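Side-chain contacts in Lpg2148(MvcA) (PDB 6K11), which probably acts as a Legionella effector of the deamidase type that removes ubiquitin from the host ubiquitin-conjugating enzyme UBE2N and so regulates its activity: residues A[58-61]-A[62-65]; A[29-32]-A[33-37]; A[267-270]-A[271-275]; A[259-262]-A[263-266]; A[87-90]-A[91-95]. All coordinates share one frame; numbering follows the deposited sequence.

The five contacts illustrate how short helical turns arrange their own side chains and also pack on neighbours. Two pairs touch. Contact 2 (29-37) and contact 1 (58-65) lie on successive helices with centres 13 Å apart, and meet where Met-64 CE comes 4.0 Å from Leu-31 CD2. Contact 4 (259-266) runs straight into contact 3 (267-275); their centres are 12 Å apart, and Lys-269 CD rests 3.6 Å from Trp-264 CZ3. Contacts 1 and 4 stand about 7 Å apart at their nearest atoms without touching. Contact 5 (87-95) is separate from all the others: its nearest atoms are about 14 Å from those of contact 4.

Contact 1: residues A[58-61]-A[62-65]; sequences SKVC and HMMT
Ser-58 O is gripped twice by His-62, one turn further along helix 49-64. The backbone N of His-62 donates at 2.8 Å, the usual helical bond, and the ring adds a second one, with His-62 ND1 at 3.1 Å from the same Ser-58 O. The two donors approach differently. The peptide N-H comes in fairly straight, at 161°, whereas ND1 lies well above the carbonyl plane, although the oxygen itself sits close to the plane of the imidazole, at its edge. An unusual chi1 of -99° swings the ring back over the preceding turn to make this possible. One turn on, the C-terminal end of the helix is gathered in by Thr-65, whose OG1 donates to His-62 O at 2.9 Å, beside the bond from its own backbone N. Met-63 folds at its last torsion and lays CE 3.8 Å from Val-60 CA and near CG2. Helix 28-39 and Met-373 of helix 358-381 flank Val-60. The ND1 bond implies a proton on that nitrogen and should restrain the rotation of an otherwise exposed ring.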
# COMPACT_ATOMS: atom_id res chain seq x y z
N SER A 58 12.07 1.94 22.10
CA SER A 58 11.21 0.78 22.32
C SER A 58 10.17 0.63 21.21
O SER A 58 9.96 -0.46 20.68
CB SER A 58 10.52 0.89 23.68
OG SER A 58 9.48 -0.08 23.81
N LYS A 59 9.52 1.74 20.84
CA LYS A 59 8.49 1.70 19.81
C LYS A 59 9.03 1.14 18.49
O LYS A 59 8.44 0.24 17.89
CB LYS A 59 7.91 3.10 19.61
CG LYS A 59 6.99 3.27 18.41
CD LYS A 59 6.31 4.64 18.44
CE LYS A 59 5.98 5.15 17.04
NZ LYS A 59 5.64 6.61 17.07
N VAL A 60 10.19 1.65 18.05
CA VAL A 60 10.76 1.21 16.78
C VAL A 60 11.23 -0.24 16.87
O VAL A 60 11.01 -1.04 15.95
CB VAL A 60 11.91 2.16 16.38
CG1 VAL A 60 12.70 1.58 15.22
CG2 VAL A 60 11.34 3.52 16.03
N CYS A 61 11.88 -0.61 17.97
CA CYS A 61 12.38 -1.97 18.08
C CYS A 61 11.24 -2.98 18.23
O CYS A 61 11.38 -4.13 17.80
CB CYS A 61 13.38 -2.05 19.24
SG CYS A 61 14.85 -0.99 18.89
N HIS A 62 10.11 -2.55 18.81
CA HIS A 62 8.88 -3.33 18.72
C HIS A 62 8.52 -3.62 17.27
O HIS A 62 8.30 -4.77 16.89
CB HIS A 62 7.72 -2.59 19.37
CG HIS A 62 7.41 -3.04 20.76
ND1 HIS A 62 8.12 -2.60 21.86
CD2 HIS A 62 6.44 -3.86 21.24
CE1 HIS A 62 7.61 -3.14 22.96
NE2 HIS A 62 6.60 -3.91 22.61
N MET A 63 8.43 -2.56 16.45
CA MET A 63 8.03 -2.70 15.06
C MET A 63 8.97 -3.60 14.27
O MET A 63 8.52 -4.32 13.36
CB MET A 63 7.92 -1.32 14.40
CG MET A 63 6.91 -0.40 15.10
SD MET A 63 6.63 1.19 14.25
CE MET A 63 8.31 1.76 13.98
N MET A 64 10.28 -3.60 14.59
CA MET A 64 11.21 -4.48 13.89
C MET A 64 10.93 -5.97 14.13
O MET A 64 11.37 -6.80 13.34
CB MET A 64 12.65 -4.17 14.31
CG MET A 64 13.10 -2.75 13.95
SD MET A 64 13.80 -2.73 12.30
CE MET A 64 15.37 -3.52 12.67
N THR A 65 10.20 -6.33 15.20
CA THR A 65 9.83 -7.72 15.44
C THR A 65 8.37 -8.03 15.11
O THR A 65 7.89 -9.13 15.43
CB THR A 65 10.11 -8.11 16.90
OG1 THR A 65 9.20 -7.39 17.76
CG2 THR A 65 11.56 -7.78 17.30

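Contact 2: residues A[29-32]-A[33-37]; sequences EVLG and QMQAE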
# COMPACT_ATOMS: atom_id res chain seq x y z
N GLU A 29 23.79 0.39 10.78
CA GLU A 29 24.02 1.71 11.37
C GLU A 29 23.24 2.78 10.63
O GLU A 29 22.72 3.72 11.25
CB GLU A 29 25.51 2.05 11.40
CG GLU A 29 25.82 3.30 12.24
CD GLU A 29 27.31 3.65 12.32
OE1 GLU A 29 27.86 4.16 11.32
OE2 GLU A 29 27.94 3.41 13.37
N VAL A 30 23.13 2.66 9.31
CA VAL A 30 22.38 3.64 8.51
C VAL A 30 20.90 3.57 8.85
O VAL A 30 20.23 4.60 9.05
CB VAL A 30 22.64 3.39 7.01
CG1 VAL A 30 21.78 4.31 6.14
CG2 VAL A 30 24.13 3.58 6.69
N LEU A 31 20.35 2.36 8.91
CA LEU A 31 18.95 2.17 9.30
C LEU A 31 18.69 2.76 10.69
O LEU A 31 17.69 3.46 10.90
CB LEU A 31 18.61 0.68 9.28
CG LEU A 31 17.21 0.36 9.82
CD1 LEU A 31 16.18 1.00 8.90
CD2 LEU A 31 16.97 -1.15 9.92
N GLY A 32 19.57 2.45 11.64
CA GLY A 32 19.39 2.96 13.00
C GLY A 32 19.44 4.47 13.07
O GLY A 32 18.63 5.10 13.76
N GLN A 33 20.39 5.09 12.36
CA GLN A 33 20.43 6.56 12.34
C GLN A 33 19.17 7.13 11.69
O GLN A 33 18.64 8.15 12.14
CB GLN A 33 21.69 7.05 11.61
CG GLN A 33 22.96 6.76 12.39
CD GLN A 33 24.11 7.71 12.03
OE1 GLN A 33 24.08 8.39 11.01
NE2 GLN A 33 25.14 7.74 12.88
N MET A 34 18.67 6.51 10.62
CA MET A 34 17.49 7.08 9.98
C MET A 34 16.25 6.90 10.85
O MET A 34 15.36 7.77 10.84
CB MET A 34 17.29 6.48 8.58
CG MET A 34 18.36 6.90 7.53
SD MET A 34 18.81 8.69 7.48
CE MET A 34 17.32 9.43 6.84
N GLN A 35 16.18 5.81 11.63
CA GLN A 35 15.10 5.64 12.61
C GLN A 35 15.14 6.74 13.67
O GLN A 35 14.11 7.34 14.01
CB GLN A 35 15.19 4.26 13.27
CG GLN A 35 14.79 3.09 12.34
CD GLN A 35 15.19 1.70 12.86
OE1 GLN A 35 16.15 1.54 13.64
NE2 GLN A 35 14.44 0.68 12.43
N ALA A 36 16.33 7.02 14.21
CA ALA A 36 16.48 8.13 15.17
C ALA A 36 15.98 9.44 14.58
O ALA A 36 15.18 10.15 15.22
CB ALA A 36 17.95 8.25 15.59
N GLU A 37 16.42 9.79 13.37
CA GLU A 37 16.06 11.08 12.79
C GLU A 37 14.56 11.17 12.52
O GLU A 37 13.96 12.24 12.66
CB GLU A 37 16.90 11.34 11.53
CG GLU A 37 18.40 11.57 11.87
CD GLU A 37 19.33 11.63 10.66
OE1 GLU A 37 18.87 11.93 9.54
OE2 GLU A 37 20.54 11.37 10.84
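The carboxamide of Gln-35 is sandwiched between aliphatic groups: Leu-31 spreads over one face, and Val-60 from the next helix lies on the other. This is the i to i+4 pairing of an alpha-helix, here helix 28-39. Leu-31 CG stands 3.8 Å from Gln-35 NE2 and also lies above CD, with both methyls of the leucine over the same face. Two torsions bring the pair together. Leu-31 holds its CG trans to the backbone N (chi1 174°), while Gln-35 turns its CG back toward the preceding turn (chi1 -72°) and then runs out extended, which carries the amide against Leu-31, one face toward the leucine CG. Met-64 of helix 49-64 closes in near NE2 and also touches Leu-31.

Backbone bonds such as Gln-35 N to Leu-31 O, at 2.9 Å, hold the turn beneath. On another side of the helix Gln-33 repeats the bend with looser company. Its CG lies 3.3 Å from Glu-29 O, but its side chain approaches that of Glu-29 no closer than 4.5 Å, between the two CG atoms. This side meets helix 358-381, where Gln-33 touches His-376 and Glu-37 OE2 is hydrogen-bonded to the same histidine. The amide of Gln-35 finishes with its oxygen turned over the glycine: OE1 sits 3.6 Å from Gly-32 CA.

Contact 3: residues A[267-270]-A[271-275]; sequences SDKD and EYLSR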
# COMPACT_ATOMS: atom_id res chain seq x y z
N SER A 267 5.52 -19.40 4.45
CA SER A 267 4.24 -20.11 4.40
C SER A 267 3.99 -20.79 3.06
O SER A 267 3.01 -21.53 2.95
CB SER A 267 3.08 -19.14 4.67
OG SER A 267 2.83 -18.32 3.54
N ASP A 268 4.82 -20.54 2.04
CA ASP A 268 4.66 -21.14 0.71
C ASP A 268 3.31 -20.78 0.08
O ASP A 268 2.77 -21.52 -0.76
CB ASP A 268 4.81 -22.68 0.73
CG ASP A 268 6.15 -23.14 1.27
OD1 ASP A 268 7.19 -22.69 0.75
OD2 ASP A 268 6.16 -23.97 2.21
N LYS A 269 2.72 -19.64 0.48
CA LYS A 269 1.49 -19.24 -0.19
C LYS A 269 1.75 -18.84 -1.63
O LYS A 269 0.83 -18.89 -2.45
CB LYS A 269 0.80 -18.09 0.56
CG LYS A 269 -0.59 -17.78 0.01
CD LYS A 269 -1.49 -17.14 1.02
CE LYS A 269 -2.74 -16.61 0.33
NZ LYS A 269 -3.73 -16.08 1.32
N ASP A 270 2.99 -18.47 -1.97
CA ASP A 270 3.33 -18.24 -3.37
C ASP A 270 3.14 -19.51 -4.19
O ASP A 270 2.56 -19.48 -5.29
CB ASP A 270 4.77 -17.70 -3.49
CG ASP A 270 5.84 -18.72 -3.06
OD1 ASP A 270 5.73 -19.34 -1.98
OD2 ASP A 270 6.84 -18.88 -3.81
N GLU A 271 3.61 -20.66 -3.67
CA GLU A 271 3.49 -21.92 -4.40
C GLU A 271 2.05 -22.41 -4.41
O GLU A 271 1.57 -22.93 -5.42
CB GLU A 271 4.41 -22.98 -3.78
CG GLU A 271 5.89 -22.68 -3.95
CD GLU A 271 6.79 -23.85 -3.54
OE1 GLU A 271 7.97 -23.59 -3.19
OE2 GLU A 271 6.32 -25.01 -3.56
N TYR A 272 1.36 -22.24 -3.28
CA TYR A 272 -0.06 -22.60 -3.21
C TYR A 272 -0.85 -21.90 -4.31
O TYR A 272 -1.60 -22.54 -5.05
CB TYR A 272 -0.62 -22.24 -1.83
CG TYR A 272 -2.06 -22.69 -1.68
CD1 TYR A 272 -2.38 -24.03 -1.44
CD2 TYR A 272 -3.11 -21.77 -1.79
CE1 TYR A 272 -3.70 -24.44 -1.31
CE2 TYR A 272 -4.43 -22.18 -1.66
CZ TYR A 272 -4.72 -23.51 -1.42
OH TYR A 272 -6.03 -23.89 -1.29
N LEU A 273 -0.70 -20.58 -4.42
CA LEU A 273 -1.51 -19.86 -5.40
C LEU A 273 -1.03 -20.14 -6.81
O LEU A 273 -1.84 -20.18 -7.75
CB LEU A 273 -1.50 -18.35 -5.11
CG LEU A 273 -2.24 -17.93 -3.83
CD1 LEU A 273 -1.85 -16.50 -3.47
CD2 LEU A 273 -3.78 -18.10 -3.95
N SER A 274 0.27 -20.36 -6.98
CA SER A 274 0.80 -20.74 -8.28
C SER A 274 0.02 -21.88 -8.92
O SER A 274 -0.13 -21.92 -10.15
CB SER A 274 2.27 -21.14 -8.14
OG SER A 274 2.82 -21.43 -9.40
N ARG A 275 -0.47 -22.81 -8.11
CA ARG A 275 -1.06 -24.02 -8.66
C ARG A 275 -2.39 -23.77 -9.36
O ARG A 275 -2.83 -24.62 -10.14
CB ARG A 275 -1.20 -25.07 -7.54
CG ARG A 275 0.13 -25.23 -6.81
CD ARG A 275 0.33 -26.54 -6.09
NE ARG A 275 -0.21 -26.46 -4.75
CZ ARG A 275 0.50 -26.57 -3.62
NH1 ARG A 275 1.80 -26.81 -3.63
NH2 ARG A 275 -0.14 -26.47 -2.47
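Asp-268 and Glu-271 bring two carboxylates together, OD1 to OE1 at 4.1 Å, side by side and pointing the same way with their planes 45° apart. That closeness of like charges is paid for by Lys-13 of helix 4-19, whose NZ forms salt bridges to Asp-268, Glu-271 and also Asp-270. The three acids thus share a single ammonium group, which would probably hold all of them charged.

Backbone bonds give the turn its frame. Asp-268 leaves the preceding helix with positive phi, in a Schellman motif, and at once occupies the N-cap position of helix 269-274, without a capping bond from its side chain; its backbone O accepts from Tyr-272 N at 3.0 Å. Leu-273 N to Lys-269 O, also 3.0 Å, continues the pattern.

Apolar contact runs between Lys-269 and Leu-273. The lysine chain is extended, and its CG and CE both lie 3.9 Å from Leu-273 CD1. Beyond the aliphatic stem NZ salt-bridges to Glu-311 and bonds to the carbonyls of Ser-306 and Glu-303.

The short helix is wedged between neighbours: helix 261-266 lies against it through Trp-264 and Phe-265, helix 4-19 through Lys-13, and strand 250-252 through Tyr-250 and Pro-251.

Contact 4: residues A[259-262]-A[263-266]; sequences HTLQ and DWFV
After Thr-260 the backbone passes from an extended conformation into helix 261-266, with Trp-264 N closing the first turn on Thr-260 O at 2.9 Å. Thr-260 and Asp-263 form a capping box, the reciprocal bonding that satisfies N-H groups at a helix start. Asp-263 N donates to Thr-260 OG1 at 3.2 Å, almost straight at 173°. In return Thr-260 N donates to Asp-263 OD2 at 3.0 Å and is equally straight, although it meets the oxygen from above the carboxylate plane. Thr-260 can accept because chi1 of 64° tucks OG1 between its own N and carbonyl carbon, facing the helix.

His-259, just ahead, sends its ring alongside that of Trp-264. The planes are only 22° apart but slid so far that the rings barely overlap, with NE2 3.5 Å from Trp-264 CE3. Each keeps an outside polar partner: His-259 NE2 is hydrogen-bonded to Gln-253 NE2, and Trp-264 NE1 to Pro-251 O.

On another flank Leu-261 points the same way as Phe-265, which itself meets Tyr-252 and helix 4-19. Gln-262, whose NE2 reaches Gln-17 O, runs beside Val-266. The leucine touches the ring with CG and, closer still, CD1: Leu-261 CD1 sits 3.6 Å from Phe-265 CE2.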
# COMPACT_ATOMS: atom_id res chain seq x y z
N HIS A 259 1.52 -9.74 7.74
CA HIS A 259 2.66 -10.61 7.49
C HIS A 259 3.69 -9.86 6.64
O HIS A 259 3.34 -8.94 5.89
CB HIS A 259 2.23 -11.90 6.77
CG HIS A 259 1.55 -11.63 5.46
ND1 HIS A 259 0.19 -11.43 5.36
CD2 HIS A 259 2.04 -11.49 4.20
CE1 HIS A 259 -0.13 -11.22 4.10
NE2 HIS A 259 0.98 -11.24 3.38
N THR A 260 4.96 -10.25 6.78
CA THR A 260 6.03 -9.72 5.95
C THR A 260 6.24 -10.60 4.72
O THR A 260 5.68 -11.69 4.59
CB THR A 260 7.34 -9.65 6.73
OG1 THR A 260 7.74 -10.98 7.09
CG2 THR A 260 7.15 -8.84 8.04
N LEU A 261 7.11 -10.13 3.82
CA LEU A 261 7.47 -10.94 2.66
C LEU A 261 8.13 -12.24 3.10
O LEU A 261 7.88 -13.31 2.53
CB LEU A 261 8.37 -10.14 1.73
CG LEU A 261 8.85 -10.83 0.45
CD1 LEU A 261 7.66 -11.27 -0.39
CD2 LEU A 261 9.78 -9.90 -0.34
N GLN A 262 8.96 -12.17 4.15
CA GLN A 262 9.58 -13.38 4.69
C GLN A 262 8.52 -14.38 5.16
O GLN A 262 8.59 -15.57 4.81
CB GLN A 262 10.51 -13.00 5.85
CG GLN A 262 10.89 -14.19 6.73
CD GLN A 262 11.84 -13.79 7.83
OE1 GLN A 262 11.63 -12.79 8.53
NE2 GLN A 262 12.91 -14.56 7.99
N ASP A 263 7.53 -13.91 5.93
CA ASP A 263 6.41 -14.75 6.37
C ASP A 263 5.71 -15.38 5.17
O ASP A 263 5.37 -16.57 5.18
CB ASP A 263 5.36 -13.93 7.16
CG ASP A 263 5.85 -13.40 8.51
OD1 ASP A 263 6.71 -14.03 9.16
OD2 ASP A 263 5.34 -12.33 8.93
N TRP A 264 5.46 -14.57 4.14
CA TRP A 264 4.79 -15.04 2.94
C TRP A 264 5.52 -16.22 2.33
O TRP A 264 4.93 -17.28 2.08
CB TRP A 264 4.69 -13.88 1.95
CG TRP A 264 4.01 -14.18 0.65
CD1 TRP A 264 4.60 -14.48 -0.56
CD2 TRP A 264 2.60 -14.16 0.41
NE1 TRP A 264 3.64 -14.65 -1.53
CE2 TRP A 264 2.40 -14.47 -0.96
CE3 TRP A 264 1.48 -13.93 1.22
CZ2 TRP A 264 1.12 -14.54 -1.54
CZ3 TRP A 264 0.21 -13.98 0.65
CH2 TRP A 264 0.04 -14.28 -0.72
N PHE A 265 6.84 -16.07 2.12
CA PHE A 265 7.63 -17.16 1.55
C PHE A 265 7.74 -18.35 2.50
O PHE A 265 7.71 -19.50 2.05
CB PHE A 265 9.02 -16.63 1.19
CG PHE A 265 9.09 -15.88 -0.13
CD1 PHE A 265 8.56 -16.41 -1.29
CD2 PHE A 265 9.71 -14.65 -0.19
CE1 PHE A 265 8.65 -15.72 -2.49
CE2 PHE A 265 9.83 -13.96 -1.39
CZ PHE A 265 9.30 -14.50 -2.54
N VAL A 266 7.90 -18.11 3.80
CA VAL A 266 7.96 -19.23 4.74
C VAL A 266 6.66 -20.06 4.68
O VAL A 266 6.69 -21.29 4.81
CB VAL A 266 8.24 -18.73 6.18
CG1 VAL A 266 8.08 -19.84 7.20
CG2 VAL A 266 9.67 -18.13 6.28

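Contact 5: residues A[87-90]-A[91-95]; sequences EAEK and FHFTK
Glu-87 and Phe-91 are joined by a short, sound bond in the last part of helix 85-93, where an alpha-helix frays into the chain that leads to strand 97-98. Phe-91 N donates to Glu-87 O at 2.8 Å, nearly straight at 166°. This is also the packed side. Phe-91 swings its ring away from the segment before it (chi1 -161°) and buries it against Cys-79 and Leu-83 of helix 71-83, where Ala-88 also rests on Leu-83. Lys-330 completes the arrangement with a cation-pi contact to the Phe-91 ring, and its NZ bonds to the carbonyls of Phe-91 and Thr-94, so one ammonium group ties down both the aromatic ring and the end of the helix.

Packing is looser among the solvent-exposed residues. Glu-89 and Phe-93 point the same way, but Glu-89 CG comes only within 4.1 Å of Phe-93 CE2. Phe-93 CD2 does lie 3.3 Å from Glu-89 O, and the ring also rests on its neighbour: His-92 CD2 lies 3.7 Å above the centre of one Phe-93 face. Lys-90 stretches out fully and reaches back to Glu-87, with NZ 3.0 Å from OE2 on its syn lone pair, a salt bridge at the surface.

The helical bonds weaken in step with this loosening. Phe-93 N is 3.4 Å from Glu-89 O, a weak bond, and the bonds from the backbone N atoms of Phe-93 and Thr-94 to Lys-90 O are weak as well. A hydroxyl joins them: Thr-94 OG1 donates to Lys-90 O at 3.2 Å, from above the carbonyl plane.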
# COMPACT_ATOMS: atom_id res chain seq x y z
N GLU A 87 17.03 0.67 -13.61
CA GLU A 87 15.84 0.20 -14.32
C GLU A 87 14.62 0.15 -13.42
O GLU A 87 13.49 0.37 -13.89
CB GLU A 87 16.09 -1.18 -14.93
CG GLU A 87 17.01 -1.17 -16.14
CD GLU A 87 16.55 -0.19 -17.21
OE1 GLU A 87 15.41 -0.33 -17.72
OE2 GLU A 87 17.34 0.73 -17.54
N ALA A 88 14.80 -0.14 -12.13
CA ALA A 88 13.67 -0.06 -11.21
C ALA A 88 13.13 1.36 -11.13
O ALA A 88 11.91 1.56 -11.03
CB ALA A 88 14.08 -0.57 -9.82
N GLU A 89 14.00 2.37 -11.22
CA GLU A 89 13.52 3.75 -11.23
C GLU A 89 12.71 4.04 -12.49
O GLU A 89 11.69 4.75 -12.43
CB GLU A 89 14.70 4.71 -11.10
CG GLU A 89 14.28 6.13 -10.76
CD GLU A 89 15.35 7.15 -11.07
OE1 GLU A 89 16.20 6.90 -11.95
OE2 GLU A 89 15.34 8.22 -10.42
N LYS A 90 13.14 3.52 -13.65
CA LYS A 90 12.35 3.69 -14.86
C LYS A 90 11.01 2.96 -14.76
O LYS A 90 9.97 3.50 -15.17
CB LYS A 90 13.14 3.18 -16.07
CG LYS A 90 14.41 3.97 -16.37
CD LYS A 90 15.19 3.32 -17.52
CE LYS A 90 16.48 4.08 -17.83
NZ LYS A 90 17.26 3.40 -18.90
N PHE A 91 11.02 1.74 -14.22
CA PHE A 91 9.78 0.99 -14.00
C PHE A 91 8.81 1.79 -13.14
O PHE A 91 7.61 1.82 -13.40
CB PHE A 91 10.10 -0.36 -13.36
CG PHE A 91 9.01 -1.40 -13.50
CD1 PHE A 91 8.35 -1.59 -14.71
CD2 PHE A 91 8.67 -2.21 -12.43
CE1 PHE A 91 7.35 -2.55 -14.84
CE2 PHE A 91 7.67 -3.18 -12.55
CZ PHE A 91 7.01 -3.34 -13.76
N HIS A 92 9.34 2.46 -12.11
CA HIS A 92 8.49 3.21 -11.19
C HIS A 92 7.76 4.35 -11.89
O HIS A 92 6.64 4.70 -11.49
CB HIS A 92 9.35 3.74 -10.03
CG HIS A 92 8.70 4.83 -9.23
ND1 HIS A 92 7.86 4.57 -8.16
CD2 HIS A 92 8.80 6.18 -9.31
CE1 HIS A 92 7.46 5.72 -7.63
NE2 HIS A 92 8.01 6.71 -8.31
N PHE A 93 8.36 4.94 -12.92
CA PHE A 93 7.70 6.03 -13.63
C PHE A 93 6.87 5.56 -14.82
O PHE A 93 6.18 6.38 -15.43
CB PHE A 93 8.74 7.07 -14.09
CG PHE A 93 9.26 7.92 -12.97
CD1 PHE A 93 8.42 8.79 -12.30
CD2 PHE A 93 10.58 7.83 -12.58
CE1 PHE A 93 8.90 9.56 -11.26
CE2 PHE A 93 11.06 8.60 -11.53
CZ PHE A 93 10.22 9.47 -10.87
N THR A 94 6.90 4.27 -15.16
CA THR A 94 6.00 3.77 -16.18
C THR A 94 4.58 3.83 -15.66
O THR A 94 4.33 3.61 -14.48
CB THR A 94 6.37 2.33 -16.58
OG1 THR A 94 7.72 2.29 -17.05
CG2 THR A 94 5.46 1.83 -17.71
N LYS A 95 3.64 4.14 -16.55
CA LYS A 95 2.24 4.24 -16.14
C LYS A 95 1.64 2.86 -15.88
O LYS A 95 2.02 1.86 -16.49
CB LYS A 95 1.42 4.99 -17.19
CG LYS A 95 1.57 4.44 -18.60
CD LYS A 95 0.52 3.39 -18.96
CE LYS A 95 0.51 3.15 -20.49
NZ LYS A 95 0.15 1.78 -20.85